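Local coordinates for YceI-like domain protein (Burkholderia cenocepacia BC7, PDB 5IXH) that probably captures antibiotics outside the cell as a bacterial lipocalin, and holds an octaprenyl diphosphate in its beta-barrel, at residues A52-G57 against D63-K68; I130-F135 against K143-V148. All coordinates share one frame; numbering follows the deposited sequence. Where two conformers were deposited one is given.

In the fold
From the N terminus, the antiparallel strands 10-15, 22-34 and 44-50 build the first part of the barrel wall before the chain reaches contact 1. There A52-G57, carrying the short strand 54-55, meets D63-K68 at the end of helix 59-66, closing a loop of five residues that are mostly helical. Strands 78-90, 93-102, 105-118 and 121-131 follow. Contact 2 then closes a second short loop, joining the 3-10 turn that follows strand 121-131 to K143-V148 ahead of strand 151-160. The two loops run in series, neither nesting nor crossing. Their centres lie about 16 Å apart, and both contacts contribute residues to the octaprenyl diphosphate pocket.

Contact 1: A52-G57 against D63-K68; sequences ASFDLG and DQVAGK. With OTP ((2E,6E,10E,14E,18E,22E,26E)-3,7,11,15,19,23,27,31-octamethyldotriaconta-2,6,10,14,18,22,26,30-octaenyl trihydrogen diphosphate), chain C.
Two methyl groups of the bound octaprenyl diphosphate (OTP) press into the place where F54, L56 and V65 meet, so lipid and protein share one apolar cluster. V65, in the one of its two conformers described here, faces both of the other side chains, one branch to each: CG1 lies 4.0 Å from F54 CD2, while CG2 is 3.8 Å from L56 CD1. The fork of V65 also straddles a branch methyl of the lipid, with V65 CG1 3.3 Å and V65 CG2 3.4 Å from OTP C33. F54 reaches the same methyl with its ring, CE2 being 3.5 Å from OTP C33; with CG anti to the backbone N (chi1 -166°) the ring swings toward V65 and the lipid. L56 meets the next methyl toward the diphosphate, OTP C38, gripping it with both branches at 3.4 Å from CD1 and 3.5 Å from CD2, and its side chain crosses that of V65 at about a right angle.

No hydrogen bond spans the two segments. One residue before L56, D55 OD1 forms an Asx turn, accepting from G57 N at 2.8 Å with the donor 53° out of the carboxylate plane. N62, on the helix, donates to that same oxygen and also accepts from the backbone N of L56.

F54, L56 and V65 line part of the lipid pocket of this lipocalin-like barrel. F71 sets its ring edge-to-face with F54 and also packs on V65; strand 22-34 pairs with strand 54-55, and helix 59-66 follows it.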
ATOM      1  N   ALA A  52       5.691  -7.971  -8.186  1.00 15.32           N
ATOM      2  CA  ALA A  52       7.037  -8.387  -8.546  1.00 16.13           C
ATOM      3  C   ALA A  52       8.010  -7.224  -8.633  1.00 17.47           C
ATOM      4  O   ALA A  52       9.210  -7.427  -8.704  1.00 18.06           O
ATOM      5  CB  ALA A  52       7.010  -9.146  -9.878  1.00 19.28           C
ATOM      6  N   SER A  53       7.506  -5.998  -8.618  1.00 14.71           N
ATOM      7  CA  SER A  53       8.355  -4.812  -8.653  1.00 15.74           C
ATOM      8  C   SER A  53       8.804  -4.387  -7.259  1.00 14.04           C
ATOM      9  O   SER A  53       9.469  -3.356  -7.121  1.00 15.16           O
ATOM     10  CB  SER A  53       7.637  -3.646  -9.326  1.00 13.77           C
ATOM     11  OG  SER A  53       6.675  -3.040  -8.461  1.00 14.97           O
ATOM     12  N   PHE A  54       8.490  -5.161  -6.244  1.00 14.05           N
ATOM     13  CA  PHE A  54       8.924  -4.866  -4.874  1.00 14.88           C
ATOM     14  C   PHE A  54      10.434  -4.999  -4.760  1.00 17.04           C
ATOM     15  O   PHE A  54      11.000  -6.045  -5.080  1.00 17.59           O
ATOM     16  CB  PHE A  54       8.227  -5.781  -3.862  1.00 14.47           C
ATOM     17  CG  PHE A  54       8.348  -5.355  -2.414  1.00 15.09           C
ATOM     18  CD1 PHE A  54       7.840  -4.147  -1.975  1.00 15.10           C
ATOM     19  CD2 PHE A  54       8.933  -6.206  -1.475  1.00 16.07           C
ATOM     20  CE1 PHE A  54       7.917  -3.784  -0.657  1.00 17.35           C
ATOM     21  CE2 PHE A  54       9.040  -5.836  -0.159  1.00 17.94           C
ATOM     22  CZ  PHE A  54       8.521  -4.627   0.265  1.00 18.24           C
ATOM     23  N   ASP A  55      11.080  -3.931  -4.324  1.00 15.99           N
ATOM     24  CA  ASP A  55      12.524  -3.853  -4.261  1.00 17.35           C
ATOM     25  C   ASP A  55      12.980  -3.527  -2.858  1.00 18.52           C
ATOM     26  O   ASP A  55      12.735  -2.436  -2.343  1.00 19.59           O
ATOM     27  CB  ASP A  55      13.009  -2.790  -5.237  1.00 19.48           C
ATOM     28  CG  ASP A  55      14.514  -2.704  -5.304  1.00 23.32           C
ATOM     29  OD1 ASP A  55      15.248  -3.614  -4.828  1.00 23.20           O
ATOM     30  OD2 ASP A  55      15.000  -1.704  -5.866  1.00 32.06           O
ATOM     31  N   LEU A  56      13.651  -4.489  -2.247  1.00 17.69           N
ATOM     32  CA  LEU A  56      14.255  -4.348  -0.926  1.00 19.91           C
ATOM     33  C   LEU A  56      15.729  -3.970  -1.008  1.00 26.25           C
ATOM     34  O   LEU A  56      16.395  -3.881   0.021  1.00 28.55           O
ATOM     35  CB  LEU A  56      14.095  -5.670  -0.174  1.00 18.85           C
ATOM     36  CG  LEU A  56      12.655  -5.946   0.252  1.00 20.24           C
ATOM     37  CD1 LEU A  56      12.413  -7.439   0.335  1.00 21.72           C
ATOM     38  CD2 LEU A  56      12.404  -5.274   1.581  1.00 21.83           C
ATOM     39  N   GLY A  57      16.247  -3.762  -2.223  1.00 23.20           N
ATOM     40  CA  GLY A  57      17.630  -3.344  -2.408  1.00 24.21           C
ATOM     41  C   GLY A  57      18.607  -4.505  -2.358  1.00 25.56           C
ATOM     42  O   GLY A  57      19.809  -4.308  -2.201  1.00 28.09           O
ATOM     43  N   ASP A  63      13.969 -11.888  -4.695  1.00 18.92           N
ATOM     44  CA  ASP A  63      13.546 -13.186  -5.217  1.00 20.31           C
ATOM     45  C   ASP A  63      12.734 -13.966  -4.193  1.00 21.51           C
ATOM     46  O   ASP A  63      11.708 -14.560  -4.542  1.00 22.41           O
ATOM     47  CB  ASP A  63      14.738 -14.016  -5.659  1.00 22.41           C
ATOM     48  CG  ASP A  63      15.370 -13.489  -6.906  1.00 38.71           C
ATOM     49  OD1 ASP A  63      14.756 -12.628  -7.561  1.00 33.87           O
ATOM     50  OD2 ASP A  63      16.480 -13.952  -7.235  1.00 38.63           O
ATOM     51  N   GLN A  64      13.190 -13.990  -2.942  1.00 19.32           N
ATOM     52  CA  GLN A  64      12.472 -14.707  -1.900  1.00 19.96           C
ATOM     53  C   GLN A  64      11.064 -14.147  -1.724  1.00 17.28           C
ATOM     54  O   GLN A  64      10.118 -14.916  -1.600  1.00 18.66           O
ATOM     55  CB  GLN A  64      13.206 -14.627  -0.553  1.00 22.36           C
ATOM     56  CG  GLN A  64      12.391 -15.129   0.660  1.00 58.33           C
ATOM     57  CD  GLN A  64      12.501 -16.615   0.858  1.00 61.71           C
ATOM     58  OE1 GLN A  64      11.508 -17.345   0.900  1.00 76.30           O
ATOM     59  NE2 GLN A  64      13.716 -17.070   0.998  1.00 31.50           N
ATOM     60  N   VAL A  65      10.944 -12.831  -1.651  1.00 16.06           N
ATOM     61  CA  VAL A  65       9.658 -12.225  -1.343  0.67 15.18           C
ATOM     62  C   VAL A  65       8.687 -12.388  -2.515  1.00 16.72           C
ATOM     63  O   VAL A  65       7.471 -12.377  -2.330  1.00 14.58           O
ATOM     64  CB  VAL A  65       9.822 -10.764  -0.866  0.67 17.10           C
ATOM     65  CG1 VAL A  65       8.470 -10.088  -0.647  0.67 16.65           C
ATOM     66  CG2 VAL A  65      10.600 -10.745   0.446  0.67 24.02           C
ATOM     67  N   ALA A  66       9.205 -12.572  -3.721  1.00 16.50           N
ATOM     68  CA  ALA A  66       8.342 -12.843  -4.856  1.00 14.23           C
ATOM     69  C   ALA A  66       7.810 -14.283  -4.850  1.00 14.22           C
ATOM     70  O   ALA A  66       6.811 -14.593  -5.523  1.00 15.57           O
ATOM     71  CB  ALA A  66       9.066 -12.566  -6.167  1.00 17.70           C
ATOM     72  N   GLY A  67       8.445 -15.171  -4.104  1.00 15.18           N
ATOM     73  CA  GLY A  67       8.150 -16.587  -4.154  1.00 15.15           C
ATOM     74  C   GLY A  67       6.872 -16.988  -3.443  1.00 14.66           C
ATOM     75  O   GLY A  67       6.261 -16.179  -2.762  1.00 14.42           O
ATOM     76  N   LYS A  68       6.533 -18.274  -3.544  1.00 15.97           N
ATOM     77  CA  LYS A  68       5.226 -18.801  -3.138  1.00 15.70           C
ATOM     78  C   LYS A  68       4.850 -18.506  -1.690  1.00 15.61           C
ATOM     79  O   LYS A  68       3.716 -18.096  -1.410  1.00 17.03           O
ATOM     80  CB  LYS A  68       5.158 -20.304  -3.414  1.00 23.07           C
ATOM     81  CG  LYS A  68       3.799 -20.910  -3.095  1.00 32.25           C
ATOM     82  CD  LYS A  68       3.747 -22.388  -3.454  1.00 53.19           C
ATOM     83  CE  LYS A  68       2.479 -23.049  -2.927  1.00 67.62           C
ATOM     84  NZ  LYS A  68       1.243 -22.369  -3.412  1.00 74.15           N
TER
HETATM   85  O7  OTP C 201      18.862 -12.372  10.006  1.00112.42           O
HETATM   86  P2  OTP C 201      17.499 -12.814   9.515  1.00111.96           P
HETATM   87  O5  OTP C 201      17.504 -14.307   9.270  1.00112.22           O
HETATM   88  O6  OTP C 201      16.447 -12.475  10.549  1.00112.37           O
HETATM   89  O4  OTP C 201      17.149 -12.062   8.162  1.00109.19           O
HETATM   90  P1  OTP C 201      15.969 -12.472   7.181  1.00105.37           P
HETATM   91  O2  OTP C 201      16.437 -13.559   6.239  1.00105.08           O
HETATM   92  O3  OTP C 201      14.776 -12.962   7.974  1.00106.31           O
HETATM   93  O1  OTP C 201      15.581 -11.183   6.339  1.00100.12           O
HETATM   94  C40 OTP C 201      14.249 -10.698   6.275  1.00 94.82           C
HETATM   95  C39 OTP C 201      14.292  -9.706   5.116  1.00 90.01           C
HETATM   96  C37 OTP C 201      13.232  -8.943   4.721  1.00 85.28           C
HETATM   97  C38 OTP C 201      13.497  -8.017   3.534  1.00 85.93           C
HETATM   98  C36 OTP C 201      11.838  -8.986   5.389  1.00 80.01           C
HETATM   99  C35 OTP C 201      10.772  -9.111   4.281  1.00 74.91           C
HETATM  100  C34 OTP C 201       9.443  -8.442   4.678  1.00 70.80           C
HETATM  101  C32 OTP C 201       8.533  -8.131   3.693  1.00 66.71           C
HETATM  102  C33 OTP C 201       8.824  -8.436   2.218  1.00 67.80           C
HETATM  103  C31 OTP C 201       7.196  -7.468   4.069  1.00 61.82           C
HETATM  104  C30 OTP C 201       6.036  -8.230   3.395  1.00 57.51           C
HETATM  105  C29 OTP C 201       5.211  -7.157   2.677  1.00 51.57           C
HETATM  106  C27 OTP C 201       3.862  -7.002   2.880  1.00 50.35           C
HETATM  107  C28 OTP C 201       3.015  -7.871   3.812  1.00 50.08           C
HETATM  108  C26 OTP C 201       3.202  -5.861   2.104  1.00 49.48           C
HETATM  109  C25 OTP C 201       1.870  -6.302   1.485  1.00 46.73           C
HETATM  110  C24 OTP C 201       1.459  -4.976   0.834  1.00 45.68           C
HETATM  111  C22 OTP C 201       1.268  -4.854  -0.515  1.00 40.81           C
HETATM  112  C23 OTP C 201       1.407  -6.021  -1.497  1.00 42.07           C
HETATM  113  C21 OTP C 201       0.875  -3.467  -1.020  1.00 41.54           C
HETATM  114  C20 OTP C 201      -0.649  -3.496  -1.127  1.00 40.99           C
HETATM  115  C19 OTP C 201      -1.092  -2.029  -1.097  1.00 41.30           C
HETATM  116  C17 OTP C 201      -1.985  -1.525  -2.019  1.00 40.85           C
HETATM  117  C18 OTP C 201      -2.570  -2.425  -3.109  1.00 37.13           C
HETATM  118  C16 OTP C 201      -2.437  -0.055  -1.982  1.00 41.02           C
HETATM  119  C15 OTP C 201      -1.671   0.780  -0.939  1.00 43.53           C
HETATM  120  C14 OTP C 201      -2.445   2.090  -0.727  1.00 44.14           C
HETATM  121  C12 OTP C 201      -3.514   2.134   0.141  1.00 43.49           C
HETATM  122  C13 OTP C 201      -3.979   0.922   0.956  1.00 44.29           C
HETATM  123  C11 OTP C 201      -4.292   3.441   0.352  1.00 44.97           C
HETATM  124  C10 OTP C 201      -4.207   4.373  -0.863  1.00 44.86           C
HETATM  125  C9  OTP C 201      -5.282   5.439  -0.598  1.00 46.35           C
HETATM  126  C7  OTP C 201      -5.695   6.301  -1.581  1.00 46.40           C
HETATM  127  C8  OTP C 201      -5.096   6.235  -2.987  1.00 44.76           C
HETATM  128  C6  OTP C 201      -6.786   7.325  -1.215  1.00 45.96           C
HETATM  129  C5  OTP C 201      -6.425   8.712  -1.751  1.00 46.77           C
HETATM  130  C4  OTP C 201      -7.221   9.694  -0.871  1.00 46.65           C
HETATM  131  C2  OTP C 201      -8.336  10.386  -1.284  1.00 44.69           C
HETATM  132  C3  OTP C 201      -8.996  11.318  -0.267  1.00 45.56           C
HETATM  133  C1  OTP C 201      -8.929  10.270  -2.690  1.00 44.53           C

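Contact 2: I130-F135 against K143-V148; sequences IKRSAF and KDTSIV
R132 reaches across to the 143-148 loop and makes the one hydrogen bond between the segments, NH2 to V148 O at 2.8 Å. The bond is nearly straight at the hydrogen (169°), and the oxygen sits only 7° out of the guanidinium plane; at the acceptor the nitrogen is tilted 32° from the carbonyl plane. V148 meets the arginine with its side chain as well, CG1 lying 3.8 Å from R132 NE, and T145 CG2 comes to 4.2 Å from R132 NH2. The arginine arm is extended from CG to NE, which carries the flat group away from the 3-10 turn at 132-134 and into the loop.

Here a barrel strand, 121-131, runs out into that turn, and its arginine gathers the loop leading to strand 151-160 by its backbone carbonyls. Besides V148 O, NH2 donates to W142 O, NE to A149 O, and NH1 to V137 O and G138 O. Five carbonyl acceptors thus fix the rotation of this buried group, and their partial negative charge probably helps to stabilise its positive one. R132 and I147 both touch the bound octaprenyl diphosphate.

Further out, D144 shapes the loop through an Asx turn. Its OD1 accepts from S146 N at 2.9 Å and from S146 OG at 2.7 Å, both reaching it from the same face of the carboxylate. Next to the arginine, S133 OG is hydrogen-bonded to D150 OD2, just beyond the 143-148 segment.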
ATOM      1  N   ILE A 130      -1.067  -3.221   8.454  1.00 16.69           N
ATOM      2  CA  ILE A 130      -1.755  -4.479   8.236  1.00 16.89           C
ATOM      3  C   ILE A 130      -1.002  -5.596   8.927  1.00 16.67           C
ATOM      4  O   ILE A 130       0.171  -5.441   9.283  1.00 18.80           O
ATOM      5  CB  ILE A 130      -1.884  -4.822   6.738  1.00 15.94           C
ATOM      6  CG1 ILE A 130      -0.523  -5.068   6.059  1.00 17.10           C
ATOM      7  CG2 ILE A 130      -2.684  -3.718   6.000  1.00 21.26           C
ATOM      8  CD1 ILE A 130      -0.639  -5.816   4.708  1.00 20.23           C
ATOM      9  N   LYS A 131      -1.670  -6.727   9.078  1.00 16.35           N
ATOM     10  CA  LYS A 131      -1.009  -7.962   9.465  1.00 16.71           C
ATOM     11  C   LYS A 131      -0.764  -8.771   8.200  1.00 15.11           C
ATOM     12  O   LYS A 131      -1.696  -9.126   7.498  1.00 15.24           O
ATOM     13  CB  LYS A 131      -1.899  -8.765  10.410  1.00 18.70           C
ATOM     14  CG  LYS A 131      -2.070  -8.136  11.773  1.00 24.40           C
ATOM     15  CD  LYS A 131      -2.916  -9.017  12.687  1.00 48.58           C
ATOM     16  CE  LYS A 131      -2.717  -8.659  14.156  1.00 53.28           C
ATOM     17  NZ  LYS A 131      -2.552  -7.194  14.374  1.00 71.62           N
ATOM     18  N   ARG A 132       0.497  -9.082   7.929  1.00 14.80           N
ATOM     19  CA  ARG A 132       0.825  -9.887   6.755  1.00 13.40           C
ATOM     20  C   ARG A 132       0.112 -11.227   6.776  1.00 14.89           C
ATOM     21  O   ARG A 132      -0.277 -11.747   5.722  1.00 14.29           O
ATOM     22  CB  ARG A 132       2.342 -10.062   6.586  1.00 14.34           C
ATOM     23  CG  ARG A 132       3.044 -10.858   7.686  1.00 15.25           C
ATOM     24  CD  ARG A 132       4.555 -10.823   7.505  1.00 16.25           C
ATOM     25  NE  ARG A 132       5.227 -11.581   8.549  1.00 17.41           N
ATOM     26  CZ  ARG A 132       5.309 -12.906   8.585  1.00 18.11           C
ATOM     27  NH1 ARG A 132       4.772 -13.649   7.615  1.00 17.35           N
ATOM     28  NH2 ARG A 132       5.942 -13.489   9.594  1.00 19.40           N
ATOM     29  N   SER A 133      -0.062 -11.787   7.974  1.00 14.64           N
ATOM     30  CA  SER A 133      -0.728 -13.086   8.116  1.00 15.95           C
ATOM     31  C   SER A 133      -2.178 -13.069   7.607  1.00 16.36           C
ATOM     32  O   SER A 133      -2.670 -14.094   7.141  1.00 17.15           O
ATOM     33  CB  SER A 133      -0.725 -13.550   9.584  1.00 17.04           C
ATOM     34  OG  SER A 133      -1.406 -12.613  10.402  1.00 17.80           O
ATOM     35  N   ALA A 134      -2.845 -11.914   7.680  1.00 15.20           N
ATOM     36  CA  ALA A 134      -4.223 -11.798   7.223  1.00 17.17           C
ATOM     37  C   ALA A 134      -4.351 -12.051   5.728  1.00 15.12           C
ATOM     38  O   ALA A 134      -5.419 -12.411   5.240  1.00 18.28           O
ATOM     39  CB  ALA A 134      -4.769 -10.425   7.550  1.00 16.70           C
ATOM     40  N   PHE A 135      -3.263 -11.847   4.997  1.00 13.73           N
ATOM     41  CA  PHE A 135      -3.241 -12.063   3.560  1.00 13.27           C
ATOM     42  C   PHE A 135      -2.366 -13.266   3.161  1.00 14.29           C
ATOM     43  O   PHE A 135      -2.056 -13.457   1.998  1.00 15.66           O
ATOM     44  CB  PHE A 135      -2.750 -10.781   2.871  1.00 13.27           C
ATOM     45  CG  PHE A 135      -3.600  -9.588   3.169  1.00 13.18           C
ATOM     46  CD1 PHE A 135      -4.711  -9.320   2.389  1.00 13.28           C
ATOM     47  CD2 PHE A 135      -3.320  -8.745   4.254  1.00 14.26           C
ATOM     48  CE1 PHE A 135      -5.526  -8.260   2.663  1.00 14.25           C
ATOM     49  CE2 PHE A 135      -4.132  -7.670   4.526  1.00 16.63           C
ATOM     50  CZ  PHE A 135      -5.245  -7.423   3.733  1.00 16.72           C
ATOM     51  N   LYS A 143       5.768 -18.212   8.865  1.00 22.36           N
ATOM     52  CA  LYS A 143       4.677 -17.855   9.783  1.00 22.01           C
ATOM     53  C   LYS A 143       5.227 -17.341  11.106  1.00 24.50           C
ATOM     54  O   LYS A 143       4.562 -16.569  11.793  1.00 26.24           O
ATOM     55  CB  LYS A 143       3.751 -19.044  10.057  1.00 22.63           C
ATOM     56  CG  LYS A 143       2.857 -19.420   8.884  1.00 23.16           C
ATOM     57  CD  LYS A 143       1.817 -20.481   9.225  1.00 26.83           C
ATOM     58  CE  LYS A 143       2.421 -21.830   9.498  1.00 52.42           C
ATOM     59  NZ  LYS A 143       1.342 -22.825   9.747  1.00 61.09           N
ATOM     60  N   ASP A 144       6.424 -17.794  11.481  1.00 23.06           N
ATOM     61  CA  ASP A 144       6.998 -17.461  12.782  1.00 24.84           C
ATOM     62  C   ASP A 144       7.236 -15.955  12.892  1.00 28.08           C
ATOM     63  O   ASP A 144       8.108 -15.400  12.225  1.00 30.56           O
ATOM     64  CB  ASP A 144       8.313 -18.234  12.984  1.00 27.38           C
ATOM     65  CG  ASP A 144       8.849 -18.145  14.405  1.00 35.01           C
ATOM     66  OD1 ASP A 144       8.442 -17.237  15.155  1.00 30.82           O
ATOM     67  OD2 ASP A 144       9.702 -18.989  14.775  1.00 37.59           O
ATOM     68  N   THR A 145       6.471 -15.290  13.749  1.00 25.66           N
ATOM     69  CA  THR A 145       6.555 -13.839  13.835  1.00 23.95           C
ATOM     70  C   THR A 145       7.712 -13.368  14.705  1.00 29.78           C
ATOM     71  O   THR A 145       7.935 -12.168  14.834  1.00 33.57           O
ATOM     72  CB  THR A 145       5.248 -13.233  14.345  1.00 27.34           C
ATOM     73  OG1 THR A 145       4.921 -13.819  15.607  1.00 30.73           O
ATOM     74  CG2 THR A 145       4.141 -13.493  13.347  1.00 24.94           C
ATOM     75  N   SER A 146       8.454 -14.306  15.283  1.00 33.76           N
ATOM     76  CA  SER A 146       9.681 -13.950  15.977  1.00 35.28           C
ATOM     77  C   SER A 146      10.799 -13.770  14.951  1.00 33.38           C
ATOM     78  O   SER A 146      11.869 -13.254  15.279  1.00 42.49           O
ATOM     79  CB  SER A 146      10.056 -15.020  17.006  1.00 40.14           C
ATOM     80  OG  SER A 146      10.625 -16.155  16.379  1.00 39.23           O
ATOM     81  N   ILE A 147      10.555 -14.207  13.717  1.00 30.94           N
ATOM     82  CA  ILE A 147      11.521 -14.019  12.629  1.00 36.91           C
ATOM     83  C   ILE A 147      11.224 -12.731  11.856  1.00 37.52           C
ATOM     84  O   ILE A 147      12.082 -11.877  11.747  1.00 41.36           O
ATOM     85  CB  ILE A 147      11.535 -15.196  11.630  1.00 33.30           C
ATOM     86  CG1 ILE A 147      11.836 -16.518  12.338  1.00 44.48           C
ATOM     87  CG2 ILE A 147      12.562 -14.935  10.527  1.00 36.48           C
ATOM     88  CD1 ILE A 147      11.679 -17.730  11.433  1.00 43.21           C
ATOM     89  N   VAL A 148      10.031 -12.622  11.280  1.00 26.50           N
ATOM     90  CA  VAL A 148       9.566 -11.377  10.682  1.00 24.52           C
ATOM     91  C   VAL A 148       8.249 -11.037  11.361  1.00 25.25           C
ATOM     92  O   VAL A 148       7.342 -11.863  11.393  1.00 24.00           O
ATOM     93  CB  VAL A 148       9.323 -11.511   9.150  1.00 24.02           C
ATOM     94  CG1 VAL A 148       8.749 -10.215   8.549  1.00 24.92           C
ATOM     95  CG2 VAL A 148      10.615 -11.923   8.452  1.00 29.29           C
TER